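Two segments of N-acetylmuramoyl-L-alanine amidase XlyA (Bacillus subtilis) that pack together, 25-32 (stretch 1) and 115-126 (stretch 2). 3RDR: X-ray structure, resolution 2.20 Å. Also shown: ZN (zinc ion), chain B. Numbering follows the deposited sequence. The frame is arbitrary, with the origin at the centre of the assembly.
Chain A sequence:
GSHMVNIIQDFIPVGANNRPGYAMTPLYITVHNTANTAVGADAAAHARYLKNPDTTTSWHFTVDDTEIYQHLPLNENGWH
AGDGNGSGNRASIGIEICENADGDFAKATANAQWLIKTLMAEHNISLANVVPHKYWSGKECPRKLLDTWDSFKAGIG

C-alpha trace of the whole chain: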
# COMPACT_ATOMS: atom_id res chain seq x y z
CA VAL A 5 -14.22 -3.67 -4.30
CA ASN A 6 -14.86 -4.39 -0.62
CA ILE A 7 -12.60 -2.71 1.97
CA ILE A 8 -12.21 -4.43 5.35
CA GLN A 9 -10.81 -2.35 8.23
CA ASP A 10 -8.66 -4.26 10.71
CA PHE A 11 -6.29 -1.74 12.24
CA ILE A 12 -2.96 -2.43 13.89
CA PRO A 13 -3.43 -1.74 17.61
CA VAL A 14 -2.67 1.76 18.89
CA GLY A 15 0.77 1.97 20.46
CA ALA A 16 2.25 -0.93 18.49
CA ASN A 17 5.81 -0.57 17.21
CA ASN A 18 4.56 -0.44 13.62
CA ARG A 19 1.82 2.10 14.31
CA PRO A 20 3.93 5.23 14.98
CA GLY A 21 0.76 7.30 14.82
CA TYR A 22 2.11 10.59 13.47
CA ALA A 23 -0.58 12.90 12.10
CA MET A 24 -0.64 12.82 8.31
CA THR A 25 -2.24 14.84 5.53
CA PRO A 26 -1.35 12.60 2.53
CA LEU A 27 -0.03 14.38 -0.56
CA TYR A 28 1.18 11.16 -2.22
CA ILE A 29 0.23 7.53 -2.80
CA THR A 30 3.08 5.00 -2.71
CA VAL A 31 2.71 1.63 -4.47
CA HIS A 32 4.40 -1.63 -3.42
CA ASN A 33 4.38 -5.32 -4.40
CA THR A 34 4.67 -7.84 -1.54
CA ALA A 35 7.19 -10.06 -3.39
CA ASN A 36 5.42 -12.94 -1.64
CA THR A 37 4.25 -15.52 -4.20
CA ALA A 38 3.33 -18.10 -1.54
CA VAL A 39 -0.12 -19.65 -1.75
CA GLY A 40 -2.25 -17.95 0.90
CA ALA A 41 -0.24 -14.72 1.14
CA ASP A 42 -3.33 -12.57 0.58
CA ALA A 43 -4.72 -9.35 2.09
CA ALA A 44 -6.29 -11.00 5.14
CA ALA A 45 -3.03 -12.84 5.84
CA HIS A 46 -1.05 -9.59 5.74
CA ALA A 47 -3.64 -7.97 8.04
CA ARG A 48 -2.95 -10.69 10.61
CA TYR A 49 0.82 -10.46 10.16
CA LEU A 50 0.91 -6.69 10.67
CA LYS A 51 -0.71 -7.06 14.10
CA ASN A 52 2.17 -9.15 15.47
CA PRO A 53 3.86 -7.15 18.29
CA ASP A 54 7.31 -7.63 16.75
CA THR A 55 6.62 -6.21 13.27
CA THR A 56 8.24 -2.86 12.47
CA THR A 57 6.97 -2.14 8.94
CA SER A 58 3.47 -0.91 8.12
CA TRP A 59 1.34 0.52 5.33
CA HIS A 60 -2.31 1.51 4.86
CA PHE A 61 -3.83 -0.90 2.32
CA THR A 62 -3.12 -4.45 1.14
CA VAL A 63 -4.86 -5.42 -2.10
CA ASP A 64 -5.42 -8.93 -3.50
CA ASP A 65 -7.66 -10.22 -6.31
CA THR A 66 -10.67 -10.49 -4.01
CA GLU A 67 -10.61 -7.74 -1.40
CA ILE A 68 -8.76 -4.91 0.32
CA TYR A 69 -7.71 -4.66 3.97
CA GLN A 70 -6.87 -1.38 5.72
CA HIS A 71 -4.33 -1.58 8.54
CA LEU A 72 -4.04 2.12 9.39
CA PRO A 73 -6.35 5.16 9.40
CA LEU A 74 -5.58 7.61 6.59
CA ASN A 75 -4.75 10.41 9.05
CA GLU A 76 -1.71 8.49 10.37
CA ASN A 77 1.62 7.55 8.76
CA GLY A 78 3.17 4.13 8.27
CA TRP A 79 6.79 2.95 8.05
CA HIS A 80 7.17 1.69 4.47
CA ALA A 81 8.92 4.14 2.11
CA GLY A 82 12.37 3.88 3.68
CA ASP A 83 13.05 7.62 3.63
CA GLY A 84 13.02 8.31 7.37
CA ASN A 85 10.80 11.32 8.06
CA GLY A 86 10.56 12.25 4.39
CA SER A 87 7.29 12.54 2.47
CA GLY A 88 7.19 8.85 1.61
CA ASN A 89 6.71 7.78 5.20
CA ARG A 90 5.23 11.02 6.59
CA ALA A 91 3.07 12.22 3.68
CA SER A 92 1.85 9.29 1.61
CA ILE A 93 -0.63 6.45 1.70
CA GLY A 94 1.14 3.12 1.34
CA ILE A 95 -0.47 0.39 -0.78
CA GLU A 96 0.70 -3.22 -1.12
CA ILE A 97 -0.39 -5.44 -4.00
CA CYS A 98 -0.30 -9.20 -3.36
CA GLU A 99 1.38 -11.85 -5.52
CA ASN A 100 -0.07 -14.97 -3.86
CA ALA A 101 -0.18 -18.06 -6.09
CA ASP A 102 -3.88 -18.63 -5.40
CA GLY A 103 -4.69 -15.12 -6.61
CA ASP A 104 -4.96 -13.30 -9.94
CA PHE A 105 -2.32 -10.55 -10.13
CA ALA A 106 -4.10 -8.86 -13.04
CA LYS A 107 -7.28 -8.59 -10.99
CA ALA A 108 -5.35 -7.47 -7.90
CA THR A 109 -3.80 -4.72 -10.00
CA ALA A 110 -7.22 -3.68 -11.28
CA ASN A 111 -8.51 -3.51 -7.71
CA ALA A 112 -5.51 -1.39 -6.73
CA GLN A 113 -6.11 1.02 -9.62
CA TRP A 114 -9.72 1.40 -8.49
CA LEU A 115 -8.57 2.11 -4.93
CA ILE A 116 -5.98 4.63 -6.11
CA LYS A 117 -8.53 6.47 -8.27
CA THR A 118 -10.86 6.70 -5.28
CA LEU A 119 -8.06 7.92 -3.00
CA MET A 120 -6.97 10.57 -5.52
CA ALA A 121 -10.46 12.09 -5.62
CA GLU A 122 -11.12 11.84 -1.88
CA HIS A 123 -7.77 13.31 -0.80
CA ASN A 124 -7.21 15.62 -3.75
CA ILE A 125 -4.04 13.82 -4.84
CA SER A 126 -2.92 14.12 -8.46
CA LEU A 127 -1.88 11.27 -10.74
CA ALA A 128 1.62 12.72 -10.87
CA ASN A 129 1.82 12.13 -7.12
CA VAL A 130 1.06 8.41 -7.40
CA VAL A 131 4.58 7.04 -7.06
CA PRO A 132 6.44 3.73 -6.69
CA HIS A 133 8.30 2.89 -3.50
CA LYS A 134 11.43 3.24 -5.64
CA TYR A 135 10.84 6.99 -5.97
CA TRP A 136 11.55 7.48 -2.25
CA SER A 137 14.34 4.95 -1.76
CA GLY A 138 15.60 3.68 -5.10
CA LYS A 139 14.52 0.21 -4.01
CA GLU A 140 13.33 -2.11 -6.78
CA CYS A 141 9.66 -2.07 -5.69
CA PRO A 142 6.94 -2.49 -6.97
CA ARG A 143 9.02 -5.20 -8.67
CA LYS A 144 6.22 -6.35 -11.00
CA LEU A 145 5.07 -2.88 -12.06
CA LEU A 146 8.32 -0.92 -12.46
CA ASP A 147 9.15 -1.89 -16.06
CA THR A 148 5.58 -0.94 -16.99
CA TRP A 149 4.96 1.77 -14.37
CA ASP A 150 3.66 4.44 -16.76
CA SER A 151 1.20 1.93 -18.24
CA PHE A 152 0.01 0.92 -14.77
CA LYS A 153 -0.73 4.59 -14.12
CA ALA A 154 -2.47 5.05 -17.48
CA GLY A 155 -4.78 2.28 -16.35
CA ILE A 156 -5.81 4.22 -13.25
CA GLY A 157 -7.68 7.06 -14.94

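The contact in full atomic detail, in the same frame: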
# COMPACT_ATOMS: atom_id res chain seq x y z
N THR A 25 -1.35 14.25 6.52
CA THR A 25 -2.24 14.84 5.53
C THR A 25 -1.54 14.37 4.26
O THR A 25 -0.62 15.02 3.76
CB THR A 25 -2.24 16.39 5.62
OG1 THR A 25 -2.84 16.79 6.86
CG2 THR A 25 -3.04 16.99 4.46
N PRO A 26 -1.94 13.19 3.74
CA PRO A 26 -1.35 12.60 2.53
C PRO A 26 -1.37 13.43 1.25
O PRO A 26 -2.43 13.86 0.78
CB PRO A 26 -2.10 11.28 2.39
CG PRO A 26 -3.45 11.61 2.94
CD PRO A 26 -3.12 12.42 4.17
N LEU A 27 -0.19 13.63 0.68
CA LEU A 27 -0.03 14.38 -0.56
C LEU A 27 0.40 13.41 -1.67
O LEU A 27 0.42 13.77 -2.85
CB LEU A 27 1.05 15.45 -0.39
CG LEU A 27 0.86 16.46 0.74
CD1 LEU A 27 2.08 17.38 0.83
CD2 LEU A 27 -0.41 17.27 0.50
N TYR A 28 0.74 12.18 -1.27
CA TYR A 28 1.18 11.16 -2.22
C TYR A 28 0.55 9.80 -1.93
O TYR A 28 -0.04 9.57 -0.87
CB TYR A 28 2.70 10.98 -2.15
CG TYR A 28 3.51 12.23 -2.40
CD1 TYR A 28 3.94 12.57 -3.68
CD2 TYR A 28 3.87 13.06 -1.34
CE1 TYR A 28 4.71 13.71 -3.90
CE2 TYR A 28 4.64 14.21 -1.55
CZ TYR A 28 5.06 14.52 -2.83
OH TYR A 28 5.83 15.64 -3.03
N ILE A 29 0.70 8.90 -2.90
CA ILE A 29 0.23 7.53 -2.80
C ILE A 29 1.41 6.68 -3.29
O ILE A 29 1.85 6.82 -4.44
CB ILE A 29 -1.01 7.30 -3.68
CG1 ILE A 29 -2.18 8.10 -3.12
CG2 ILE A 29 -1.36 5.81 -3.73
CD1 ILE A 29 -3.44 8.07 -3.99
N THR A 30 1.93 5.84 -2.40
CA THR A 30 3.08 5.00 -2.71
C THR A 30 2.67 3.54 -2.95
O THR A 30 2.04 2.91 -2.10
CB THR A 30 4.11 5.07 -1.56
OG1 THR A 30 4.48 6.45 -1.37
CG2 THR A 30 5.36 4.26 -1.90
N VAL A 31 3.06 3.00 -4.10
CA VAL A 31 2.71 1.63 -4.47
C VAL A 31 3.83 0.61 -4.26
O VAL A 31 4.98 0.87 -4.60
CB VAL A 31 2.28 1.57 -5.96
CG1 VAL A 31 1.86 0.14 -6.33
CG2 VAL A 31 1.15 2.55 -6.20
N HIS A 32 3.46 -0.54 -3.69
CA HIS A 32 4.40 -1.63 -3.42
C HIS A 32 3.86 -2.94 -3.98
O HIS A 32 2.70 -3.04 -4.38
CB HIS A 32 4.56 -1.85 -1.90
CG HIS A 32 4.93 -0.64 -1.11
ND1 HIS A 32 6.21 -0.41 -0.65
CD2 HIS A 32 4.18 0.38 -0.63
CE1 HIS A 32 6.23 0.69 0.08
NE2 HIS A 32 5.01 1.19 0.11
N LEU A 115 -8.83 1.51 -6.23
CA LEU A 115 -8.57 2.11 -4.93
C LEU A 115 -7.82 3.43 -5.08
O LEU A 115 -8.18 4.43 -4.47
CB LEU A 115 -7.73 1.15 -4.06
CG LEU A 115 -7.20 1.68 -2.73
CD1 LEU A 115 -8.37 2.06 -1.82
CD2 LEU A 115 -6.34 0.61 -2.06
N ILE A 116 -6.78 3.43 -5.90
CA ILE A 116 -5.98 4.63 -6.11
C ILE A 116 -6.81 5.77 -6.71
O ILE A 116 -6.66 6.92 -6.30
CB ILE A 116 -4.77 4.32 -7.01
CG1 ILE A 116 -3.81 3.39 -6.26
CG2 ILE A 116 -4.05 5.61 -7.40
CD1 ILE A 116 -2.67 2.86 -7.10
N LYS A 117 -7.68 5.45 -7.66
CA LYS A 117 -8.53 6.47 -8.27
C LYS A 117 -9.42 7.10 -7.20
O LYS A 117 -9.59 8.32 -7.16
CB LYS A 117 -9.42 5.86 -9.36
CG LYS A 117 -10.48 6.83 -9.87
CD LYS A 117 -11.79 6.11 -10.19
CE LYS A 117 -11.77 5.47 -11.56
NZ LYS A 117 -11.87 6.48 -12.65
N THR A 118 -9.99 6.25 -6.35
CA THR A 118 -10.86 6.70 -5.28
C THR A 118 -10.11 7.58 -4.28
O THR A 118 -10.63 8.59 -3.82
CB THR A 118 -11.46 5.49 -4.53
OG1 THR A 118 -12.11 4.62 -5.47
CG2 THR A 118 -12.46 5.95 -3.49
N LEU A 119 -8.89 7.17 -3.94
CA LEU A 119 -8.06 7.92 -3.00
C LEU A 119 -7.68 9.29 -3.57
O LEU A 119 -7.68 10.29 -2.85
CB LEU A 119 -6.79 7.12 -2.68
CG LEU A 119 -6.66 6.37 -1.35
CD1 LEU A 119 -8.01 5.98 -0.78
CD2 LEU A 119 -5.78 5.14 -1.57
N MET A 120 -7.34 9.33 -4.85
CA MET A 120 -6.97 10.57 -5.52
C MET A 120 -8.08 11.62 -5.40
O MET A 120 -7.83 12.77 -5.05
CB MET A 120 -6.69 10.31 -7.00
CG MET A 120 -5.37 9.61 -7.28
SD MET A 120 -5.30 8.92 -8.95
CE MET A 120 -5.15 10.42 -9.96
N ALA A 121 -9.31 11.20 -5.68
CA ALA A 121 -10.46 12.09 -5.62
C ALA A 121 -10.83 12.50 -4.20
O ALA A 121 -11.16 13.66 -3.95
CB ALA A 121 -11.66 11.43 -6.28
N GLU A 122 -10.76 11.56 -3.26
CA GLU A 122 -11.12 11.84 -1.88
C GLU A 122 -10.09 12.64 -1.09
O GLU A 122 -10.44 13.29 -0.10
CB GLU A 122 -11.42 10.54 -1.14
CG GLU A 122 -12.47 9.68 -1.82
CD GLU A 122 -12.88 8.47 -0.98
OE1 GLU A 122 -11.99 7.80 -0.43
OE2 GLU A 122 -14.09 8.19 -0.89
N HIS A 123 -8.83 12.60 -1.51
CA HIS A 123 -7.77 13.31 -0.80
C HIS A 123 -7.10 14.36 -1.68
O HIS A 123 -6.04 14.90 -1.34
CB HIS A 123 -6.74 12.31 -0.28
CG HIS A 123 -7.33 11.32 0.68
ND1 HIS A 123 -7.54 11.61 2.01
CD2 HIS A 123 -7.80 10.06 0.49
CE1 HIS A 123 -8.13 10.58 2.59
NE2 HIS A 123 -8.29 9.63 1.70
N ASN A 124 -7.72 14.64 -2.82
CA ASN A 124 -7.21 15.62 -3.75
C ASN A 124 -5.73 15.40 -4.06
O ASN A 124 -4.91 16.31 -3.93
CB ASN A 124 -7.43 17.03 -3.19
CG ASN A 124 -7.22 18.10 -4.23
OD1 ASN A 124 -7.74 18.01 -5.34
ND2 ASN A 124 -6.47 19.14 -3.88
N ILE A 125 -5.41 14.18 -4.49
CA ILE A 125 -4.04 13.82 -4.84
C ILE A 125 -3.99 13.59 -6.34
O ILE A 125 -4.81 12.85 -6.89
CB ILE A 125 -3.61 12.52 -4.11
CG1 ILE A 125 -3.62 12.76 -2.59
CG2 ILE A 125 -2.24 12.08 -4.58
CD1 ILE A 125 -3.35 11.53 -1.77
N SER A 126 -3.04 14.24 -7.01
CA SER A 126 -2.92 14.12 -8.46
C SER A 126 -2.23 12.84 -8.91
O SER A 126 -1.51 12.21 -8.14
CB SER A 126 -2.15 15.33 -9.02
OG SER A 126 -0.77 15.24 -8.72
ZN ZN B . 8.07 -1.45 -1.30

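This is a small, mainly apolar contact in which one face of a strand and the loop before it lie against a helix and the turn that follows it, with no hydrogen bond crossing between them. Strand 28-32 and helix 115-122 run nearly antiparallel, their N-to-C directions 164° apart and their axes 9.8 Å apart at closest approach, a spacing that leaves room for a layer of side chains between the two backbones. The order of the contacts follows from this direction: the beginning of stretch 1 meets the end of stretch 2, and Val31, further along the strand, meets Ile116 near the start of the other stretch.

Ile29 is the centre of the contact and has the largest covered area of any residue in it, 105 Å². Its CA-to-CB bond points toward the helix, and with chi1 m and chi2 t the side chain extends so that CD1 reaches in among several partners. Ile29 CD1 lies 3.7 Å from Leu119 CB, 4.1 Å from Met120 CG and 4.2 Å from Ile116 CG2. The same methyl, Ile29 CD1, is 4.1 Å from Ile116 O, a carbonyl already engaged inside the helix by Met120 N at 2.9 Å from Ile116 O. One side chain thus packs against successive turns of the helix, since Ile116 and Leu119 or Met120 are three or four residues apart.

Ile125, beyond the helix, is the counterpart of Ile29 on the other stretch. It too is m, t, and its CD1 lies 3.9 Å from Ile29 CG1. The same CD1 of Ile125 approaches the backbone of the incoming segment, 3.6 Å from Pro26 O and 4.0 Å from Tyr28 O, while Ile125 CG2 is 3.6 Å from Leu27 O. These are van der Waals contacts of methyl groups with carbonyl oxygens. They explain how Leu27 and Tyr28 take part although their own CA-to-CB bonds point away: the main chain of each is what Ile125 touches. Here the backbones come close, with Leu27 CA 5.9 Å from Ile125 CA. A hydrogen bond from Ile125 N to Met120 O, 2.9 Å long, ties the chain after the helix back to it.

Pro26 and Val31 extend the contact in the two directions along stretch 1. The CA-to-CB bond of Pro26 points toward stretch 2; its CB is 4.4 Å from Ile125 CD1, and its CG is 4.2 Å from ND1 of His123, approaching that imidazole obliquely. The CA-to-CB bond of Val31 points sideways, yet its CG2 comes within 3.9 Å of Ile116 CD1, so Ile116 touches both Ile29 and Val31.

Alternation along the strand takes Thr30 and His32 out of reach of stretch 2; Thr30 OG1 is hydrogen-bonded elsewhere in the structure, and His32 ND1 binds the zinc ion ZN at 2.2 Å. The strand therefore carries a metal ligand of this amidase alongside the apolar side chains that pack on the helix.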